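Local coordinates for protein spherulin-4 (Aspergillus clavatus, PDB 5C5G) that acts as a glycoside hydrolase with a (beta/alpha) barrel fold, binds N-acetyl-D-galactosamine and probably cleaves galactosaminogalactan, as its Aspergillus fumigatus counterpart is thought to do, at residues A[200-205]-A[219-224]; A[173-178]-A[215-220]. All coordinates share one frame; numbering follows the deposited sequence.

Interaction 1. Residues A[200-205]-A[219-224]; sequences AVIHSV and KQVRQV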
ATOM      1  N   ALA A 200      -6.112   5.758   0.983  1.00  8.84           N
ATOM      2  CA  ALA A 200      -6.112   6.536   2.213  1.00  8.99           C
ATOM      3  C   ALA A 200      -5.494   5.724   3.332  1.00  8.97           C
ATOM      4  O   ALA A 200      -5.891   4.580   3.563  1.00  9.34           O
ATOM      5  CB  ALA A 200      -7.511   6.935   2.600  1.00 10.56           C
ATOM      6  N   VAL A 201      -4.570   6.354   4.048  1.00  8.67           N
ATOM      7  CA  VAL A 201      -3.912   5.776   5.202  1.00  9.01           C
ATOM      8  C   VAL A 201      -4.173   6.692   6.398  1.00  8.95           C
ATOM      9  O   VAL A 201      -3.718   7.845   6.418  1.00  9.94           O
ATOM     10  CB  VAL A 201      -2.407   5.650   4.958  1.00 10.18           C
ATOM     11  CG1 VAL A 201      -1.677   5.236   6.229  1.00 11.29           C
ATOM     12  CG2 VAL A 201      -2.128   4.634   3.864  1.00 10.98           C
ATOM     13  N   ILE A 202      -4.892   6.174   7.382  1.00  8.58           N
ATOM     14  CA  ILE A 202      -5.262   6.943   8.560  1.00  9.48           C
ATOM     15  C   ILE A 202      -4.775   6.190   9.779  1.00 10.41           C
ATOM     16  O   ILE A 202      -5.272   5.113  10.080  1.00 11.05           O
ATOM     17  CB  ILE A 202      -6.783   7.152   8.667  1.00  9.96           C
ATOM     18  CG1 ILE A 202      -7.344   7.759   7.379  1.00 11.09           C
ATOM     19  CG2 ILE A 202      -7.120   8.046   9.856  1.00 11.16           C
ATOM     20  CD1 ILE A 202      -8.869   7.717   7.310  1.00 12.96           C
ATOM     21  N   HIS A 203      -3.812   6.762  10.485  1.00  9.67           N
ATOM     22  CA  HIS A 203      -3.297   6.157  11.699  1.00  9.98           C
ATOM     23  C   HIS A 203      -3.682   7.005  12.902  1.00 10.93           C
ATOM     24  O   HIS A 203      -4.341   8.040  12.762  1.00 10.65           O
ATOM     25  CB  HIS A 203      -1.790   5.933  11.596  1.00 10.43           C
ATOM     26  CG  HIS A 203      -0.998   7.156  11.265  1.00 10.87           C
ATOM     27  ND1 HIS A 203      -0.830   8.206  12.141  1.00 11.48           N
ATOM     28  CD2 HIS A 203      -0.297   7.475  10.153  1.00 11.31           C
ATOM     29  CE1 HIS A 203      -0.065   9.124  11.574  1.00 11.99           C
ATOM     30  NE2 HIS A 203       0.271   8.703  10.367  1.00 11.95           N
ATOM     31  N   SER A 204      -3.296   6.560  14.092  1.00 11.76           N
ATOM     32  CA  SER A 204      -3.511   7.335  15.307  1.00 12.68           C
ATOM     33  C   SER A 204      -4.992   7.590  15.543  1.00 11.79           C
ATOM     34  O   SER A 204      -5.375   8.618  16.119  1.00 13.44           O
ATOM     35  CB  SER A 204      -2.726   8.653  15.247  1.00 13.76           C
ATOM     36  OG  SER A 204      -1.368   8.401  14.874  1.00 14.64           O
ATOM     37  N   VAL A 205      -5.834   6.650  15.150  1.00 11.55           N
ATOM     38  CA  VAL A 205      -7.260   6.780  15.446  1.00 11.45           C
ATOM     39  C   VAL A 205      -7.481   6.560  16.949  1.00 13.15           C
ATOM     40  O   VAL A 205      -7.005   5.570  17.506  1.00 13.61           O
ATOM     41  CB  VAL A 205      -8.074   5.762  14.655  1.00 10.93           C
ATOM     42  CG1 VAL A 205      -9.553   5.928  14.944  1.00 12.51           C
ATOM     43  CG2 VAL A 205      -7.825   5.925  13.165  1.00 11.67           C
ATOM     44  N   LYS A 219     -17.080   3.393   6.315  1.00  9.81           N
ATOM     45  CA  LYS A 219     -18.004   3.707   5.238  1.00 10.31           C
ATOM     46  C   LYS A 219     -17.643   5.027   4.561  1.00 10.50           C
ATOM     47  O   LYS A 219     -17.654   5.133   3.336  1.00 10.46           O
ATOM     48  CB  LYS A 219     -19.417   3.781   5.794  1.00 12.75           C
ATOM     49  CG  LYS A 219     -20.457   4.058   4.746  1.00 14.11           C
ATOM     50  CD  LYS A 219     -21.856   3.869   5.294  1.00 16.24           C
ATOM     51  CE  LYS A 219     -22.900   4.166   4.252  1.00 23.20           C
ATOM     52  NZ  LYS A 219     -24.265   3.868   4.773  1.00 32.10           N
ATOM     53  N   GLN A 220     -17.329   6.044   5.358  1.00  9.82           N
ATOM     54  CA  GLN A 220     -17.008   7.353   4.799  1.00 10.18           C
ATOM     55  C   GLN A 220     -15.798   7.260   3.873  1.00  9.47           C
ATOM     56  O   GLN A 220     -15.773   7.862   2.802  1.00 10.45           O
ATOM     57  CB  GLN A 220     -16.724   8.379   5.897  1.00 11.46           C
ATOM     58  CG  GLN A 220     -17.930   8.781   6.691  1.00 14.69           C
ATOM     59  CD  GLN A 220     -17.546   9.407   8.009  1.00 24.09           C
ATOM     60  OE1 GLN A 220     -16.576  10.169   8.097  1.00 19.82           O
ATOM     61  NE2 GLN A 220     -18.296   9.080   9.049  1.00 21.92           N
ATOM     62  N   VAL A 221     -14.771   6.521   4.285  1.00  9.40           N
ATOM     63  CA  VAL A 221     -13.554   6.430   3.491  1.00  9.03           C
ATOM     64  C   VAL A 221     -13.767   5.547   2.257  1.00  8.42           C
ATOM     65  O   VAL A 221     -13.246   5.852   1.192  1.00  9.34           O
ATOM     66  CB  VAL A 221     -12.346   5.985   4.361  1.00  9.61           C
ATOM     67  CG1 VAL A 221     -11.073   5.963   3.557  1.00  9.82           C
ATOM     68  CG2 VAL A 221     -12.171   6.939   5.561  1.00 10.64           C
ATOM     69  N   ARG A 222     -14.541   4.476   2.393  1.00  9.00           N
ATOM     70  CA  ARG A 222     -14.832   3.621   1.249  1.00  9.28           C
ATOM     71  C   ARG A 222     -15.442   4.400   0.098  1.00  9.22           C
ATOM     72  O   ARG A 222     -15.256   4.049  -1.061  1.00  9.93           O
ATOM     73  CB  ARG A 222     -15.737   2.442   1.664  1.00  9.99           C
ATOM     74  CG  ARG A 222     -14.955   1.309   2.319  1.00 10.19           C
ATOM     75  CD  ARG A 222     -15.814   0.227   2.900  1.00 10.34           C
ATOM     76  NE  ARG A 222     -16.639  -0.410   1.891  1.00 10.57           N
ATOM     77  CZ  ARG A 222     -17.299  -1.539   2.092  1.00 11.59           C
ATOM     78  NH1 ARG A 222     -17.205  -2.190   3.249  1.00 12.64           N
ATOM     79  NH2 ARG A 222     -18.076  -2.010   1.136  1.00 11.91           N
ATOM     80  N   GLN A 223     -16.201   5.444   0.395  1.00  9.83           N
ATOM     81  CA  GLN A 223     -16.819   6.191  -0.674  1.00 10.75           C
ATOM     82  C   GLN A 223     -15.800   6.853  -1.590  1.00 10.32           C
ATOM     83  O   GLN A 223     -16.068   7.025  -2.784  1.00 12.48           O
ATOM     84  CB  GLN A 223     -17.734   7.255  -0.103  1.00 13.94           C
ATOM     85  CG  GLN A 223     -18.603   7.934  -1.145  1.00 24.83           C
ATOM     86  CD  GLN A 223     -19.604   8.901  -0.535  1.00 44.60           C
ATOM     87  OE1 GLN A 223     -19.345   9.512   0.504  1.00 50.50           O
ATOM     88  NE2 GLN A 223     -20.762   9.034  -1.176  1.00 44.05           N
ATOM     89  N   VAL A 224     -14.659   7.229  -1.030  1.00  9.89           N
ATOM     90  CA  VAL A 224     -13.710   8.093  -1.726  1.00 11.20           C
ATOM     91  C   VAL A 224     -12.378   7.441  -2.066  1.00  9.96           C
ATOM     92  O   VAL A 224     -11.628   8.010  -2.861  1.00 10.17           O
ATOM     93  CB  VAL A 224     -13.452   9.416  -0.948  1.00 12.03           C
ATOM     94  CG1 VAL A 224     -14.712  10.238  -0.889  1.00 13.13           C
ATOM     95  CG2 VAL A 224     -12.924   9.154   0.435  1.00 11.46           C
TER
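V221 meets A200 and I202 where helix 212-224 lies against strand 198-203, and its short branched side chain accounts for half of the 98 Å² buried between the two segments. Its CB leaves the helix pointing at the strand and divides the contact between two methyl groups. CG1 of V221, anti to the backbone N (chi1 -177°), lies 3.8 Å from CB of A200. CG2 of V221, anti to the carbonyl carbon, takes the other partner, CD1 of I202, also at 3.8 Å. A200 and I202 are two residues apart in the strand, so both turn toward the helix, whereas V201 between them turns away from it, touching V169 and E172 of the neighbouring strand. I202 spans the wider gap by extension: its outer torsion is close to trans (chi2 168°), which carries CD1 out until it and V221 meet tip to tip. A200 offers just a methyl. The nearest CA pair, A200 and V221, is 7.6 Å apart, and the contact is wholly apolar, with all three participants buried. This is the helix-on-barrel packing of a TIM-barrel beta-alpha-beta unit: strand 198-203, helix 212-224 and strand 227-230. V221 also touches I228 of the following strand and F178 of helix 175-180, while I202 reaches F171 of the preceding strand, placing the contact in the layer between barrel wall and outer helices.

Interaction 2. Residues A[173-178]-A[215-220]; sequences ATYATF and RGLVKQ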
ATOM      1  N   ALA A 173      -1.856  10.281   7.276  1.00 10.09           N
ATOM      2  CA  ALA A 173      -1.742  11.164   8.418  1.00 11.40           C
ATOM      3  C   ALA A 173      -2.612  10.668   9.543  1.00 10.88           C
ATOM      4  O   ALA A 173      -3.262   9.633   9.444  1.00 10.71           O
ATOM      5  CB  ALA A 173      -2.131  12.585   8.020  1.00 14.37           C
ATOM      6  N   THR A 174      -2.627  11.413  10.637  1.00 10.51           N
ATOM      7  CA  THR A 174      -3.433  11.037  11.780  1.00 12.02           C
ATOM      8  C   THR A 174      -4.922  11.254  11.516  1.00 11.10           C
ATOM      9  O   THR A 174      -5.335  12.054  10.683  1.00 11.20           O
ATOM     10  CB  THR A 174      -3.088  11.879  13.023  1.00 12.68           C
ATOM     11  OG1 THR A 174      -3.415  13.241  12.745  1.00 13.83           O
ATOM     12  CG2 THR A 174      -1.621  11.748  13.400  1.00 13.99           C
ATOM     13  N   TYR A 175      -5.719  10.570  12.311  1.00 10.55           N
ATOM     14  CA  TYR A 175      -7.151  10.804  12.339  1.00 11.63           C
ATOM     15  C   TYR A 175      -7.472  12.271  12.648  1.00 11.74           C
ATOM     16  O   TYR A 175      -8.394  12.850  12.059  1.00 11.97           O
ATOM     17  CB  TYR A 175      -7.780   9.879  13.379  1.00 12.29           C
ATOM     18  CG  TYR A 175      -9.263  10.064  13.548  1.00 11.72           C
ATOM     19  CD1 TYR A 175     -10.158   9.477  12.677  1.00 13.01           C
ATOM     20  CD2 TYR A 175      -9.776  10.826  14.588  1.00 14.39           C
ATOM     21  CE1 TYR A 175     -11.517   9.647  12.825  1.00 13.43           C
ATOM     22  CE2 TYR A 175     -11.138  10.994  14.753  1.00 14.26           C
ATOM     23  CZ  TYR A 175     -12.000  10.409  13.861  1.00 13.64           C
ATOM     24  OH  TYR A 175     -13.346  10.595  14.050  1.00 14.86           O
ATOM     25  N   ALA A 176      -6.732  12.874  13.576  1.00 12.04           N
ATOM     26  CA  ALA A 176      -6.953  14.287  13.901  1.00 12.46           C
ATOM     27  C   ALA A 176      -6.808  15.160  12.655  1.00 13.85           C
ATOM     28  O   ALA A 176      -7.628  16.045  12.403  1.00 15.38           O
ATOM     29  CB  ALA A 176      -6.014  14.747  14.991  1.00 15.75           C
ATOM     30  N   THR A 177      -5.787  14.897  11.854  1.00 12.72           N
ATOM     31  CA  THR A 177      -5.595  15.648  10.628  1.00 14.41           C
ATOM     32  C   THR A 177      -6.710  15.382   9.618  1.00 12.82           C
ATOM     33  O   THR A 177      -7.193  16.308   8.959  1.00 14.49           O
ATOM     34  CB  THR A 177      -4.236  15.308  10.031  1.00 15.53           C
ATOM     35  OG1 THR A 177      -3.237  15.812  10.916  1.00 18.25           O
ATOM     36  CG2 THR A 177      -4.047  15.934   8.663  1.00 16.84           C
ATOM     37  N   PHE A 178      -7.136  14.128   9.517  1.00 11.98           N
ATOM     38  CA  PHE A 178      -8.248  13.764   8.646  1.00 12.15           C
ATOM     39  C   PHE A 178      -9.474  14.611   8.989  1.00 13.05           C
ATOM     40  O   PHE A 178     -10.116  15.195   8.107  1.00 13.62           O
ATOM     41  CB  PHE A 178      -8.513  12.259   8.802  1.00 12.23           C
ATOM     42  CG  PHE A 178      -9.601  11.712   7.930  1.00 12.96           C
ATOM     43  CD1 PHE A 178      -9.412  11.534   6.574  1.00 14.01           C
ATOM     44  CD2 PHE A 178     -10.805  11.331   8.483  1.00 16.67           C
ATOM     45  CE1 PHE A 178     -10.422  11.007   5.780  1.00 14.16           C
ATOM     46  CE2 PHE A 178     -11.824  10.813   7.686  1.00 17.46           C
ATOM     47  CZ  PHE A 178     -11.609  10.635   6.344  1.00 15.80           C
ATOM     48  N   ARG A 215     -17.420   1.796  12.194  1.00  9.85           N
ATOM     49  CA  ARG A 215     -18.191   1.457  11.006  1.00 10.38           C
ATOM     50  C   ARG A 215     -18.427   2.716  10.175  1.00 10.52           C
ATOM     51  O   ARG A 215     -18.256   2.693   8.948  1.00 10.73           O
ATOM     52  CB  ARG A 215     -19.516   0.815  11.378  1.00 11.48           C
ATOM     53  CG  ARG A 215     -20.353   0.394  10.174  1.00 11.95           C
ATOM     54  CD  ARG A 215     -21.585  -0.342  10.659  1.00 15.74           C
ATOM     55  NE  ARG A 215     -22.395  -0.884   9.566  1.00 25.00           N
ATOM     56  CZ  ARG A 215     -22.262  -2.108   9.054  1.00 33.06           C
ATOM     57  NH1 ARG A 215     -21.351  -2.949   9.532  1.00 32.69           N
ATOM     58  NH2 ARG A 215     -23.047  -2.495   8.055  1.00 34.04           N
ATOM     59  N   GLY A 216     -18.842   3.804  10.811  1.00 10.55           N
ATOM     60  CA  GLY A 216     -19.093   5.041  10.101  1.00 10.45           C
ATOM     61  C   GLY A 216     -17.847   5.569   9.414  1.00 10.54           C
ATOM     62  O   GLY A 216     -17.910   5.998   8.263  1.00 11.89           O
ATOM     63  N   LEU A 217     -16.710   5.537  10.100  1.00 10.64           N
ATOM     64  CA  LEU A 217     -15.462   5.985   9.494  1.00  9.97           C
ATOM     65  C   LEU A 217     -15.116   5.146   8.268  1.00  9.64           C
ATOM     66  O   LEU A 217     -14.791   5.698   7.217  1.00 10.49           O
ATOM     67  CB  LEU A 217     -14.331   5.947  10.512  1.00 10.68           C
ATOM     68  CG  LEU A 217     -12.939   6.307   9.964  1.00 10.62           C
ATOM     69  CD1 LEU A 217     -12.906   7.700   9.402  1.00 12.02           C
ATOM     70  CD2 LEU A 217     -11.890   6.148  11.050  1.00 12.21           C
ATOM     71  N   VAL A 218     -15.187   3.830   8.391  1.00  9.76           N
ATOM     72  CA  VAL A 218     -14.861   2.970   7.260  1.00  9.40           C
ATOM     73  C   VAL A 218     -15.781   3.254   6.073  1.00  9.87           C
ATOM     74  O   VAL A 218     -15.309   3.344   4.937  1.00  9.97           O
ATOM     75  CB  VAL A 218     -14.878   1.494   7.672  1.00  8.80           C
ATOM     76  CG1 VAL A 218     -14.731   0.580   6.473  1.00 11.31           C
ATOM     77  CG2 VAL A 218     -13.748   1.216   8.666  1.00 10.06           C
ATOM     78  N   LYS A 219     -17.080   3.393   6.315  1.00  9.81           N
ATOM     79  CA  LYS A 219     -18.004   3.707   5.238  1.00 10.31           C
ATOM     80  C   LYS A 219     -17.643   5.027   4.561  1.00 10.50           C
ATOM     81  O   LYS A 219     -17.654   5.133   3.336  1.00 10.46           O
ATOM     82  CB  LYS A 219     -19.417   3.781   5.794  1.00 12.75           C
ATOM     83  CG  LYS A 219     -20.457   4.058   4.746  1.00 14.11           C
ATOM     84  CD  LYS A 219     -21.856   3.869   5.294  1.00 16.24           C
ATOM     85  CE  LYS A 219     -22.900   4.166   4.252  1.00 23.20           C
ATOM     86  NZ  LYS A 219     -24.265   3.868   4.773  1.00 32.10           N
ATOM     87  N   GLN A 220     -17.329   6.044   5.358  1.00  9.82           N
ATOM     88  CA  GLN A 220     -17.008   7.353   4.799  1.00 10.18           C
ATOM     89  C   GLN A 220     -15.798   7.260   3.873  1.00  9.47           C
ATOM     90  O   GLN A 220     -15.773   7.862   2.802  1.00 10.45           O
ATOM     91  CB  GLN A 220     -16.724   8.379   5.897  1.00 11.46           C
ATOM     92  CG  GLN A 220     -17.930   8.781   6.691  1.00 14.69           C
ATOM     93  CD  GLN A 220     -17.546   9.407   8.009  1.00 24.09           C
ATOM     94  OE1 GLN A 220     -16.576  10.169   8.097  1.00 19.82           O
ATOM     95  NE2 GLN A 220     -18.296   9.080   9.049  1.00 21.92           N
TER
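L217 reaches from helix 212-224 toward two aromatic rings of helix 175-180, Y175 and F178, and sets its fork between them, CD1 toward F178 and CD2 nearest Y175. The tighter side is at F178, whose CE2 is 3.7 Å from CD1 of L217; both residues are buried. With chi1 at 176°, CG of L217 lies opposite the backbone N and the fork is carried out from the helix; it passes alongside both rings, leucine and aromatics pointing opposite ways. At Y175 the fit is slightly slacker: CE1 lies 3.9 Å from CD2 of L217, and CD1 of the ring is 4.1 Å from the same methyl. Either methyl meets its ring obliquely. Y175 is partly exposed, and beyond L217 the surface side is looser still, where OE1 of the exposed Q220 stays 4.8 Å from CE2 of F178. The backbones stay well separated, 10.0 Å between CA of Y175 and CA of L217, so side chains alone bridge the helices. T174 caps the start of helix 175-180, its OG1 accepting from N of T177 at 3.0 Å. Such helix-to-helix contacts join successive outer helices of a (beta/alpha) barrel. Beneath them runs strand 198-203, whose I202 touches both aromatic residues; F178 also packs edge-to-face with F171 of strand 167-172, and V218, next to L217 in helix 212-224, meets helix 245-252.

From the N terminus, the chain first reaches 173-178, the exit of strand 167-172 and the start of helix 175-180, then strand 198-203, and finally helix 212-224, on which both contacts end. Interaction 1 closes a short loop of 13 residues between 200-205 and 219-224; interaction 2 closes a longer one of 36 residues. The two loops cross rather than nest, since interaction 1 begins inside the longer loop and runs past its end, with K219 and Q220 shared. The first segments are joined directly as well: H203 O and Y175 N, 2.9 Å apart, probably form a hydrogen bond. Together the contacts tie one barrel strand and two outer helices into a single corner.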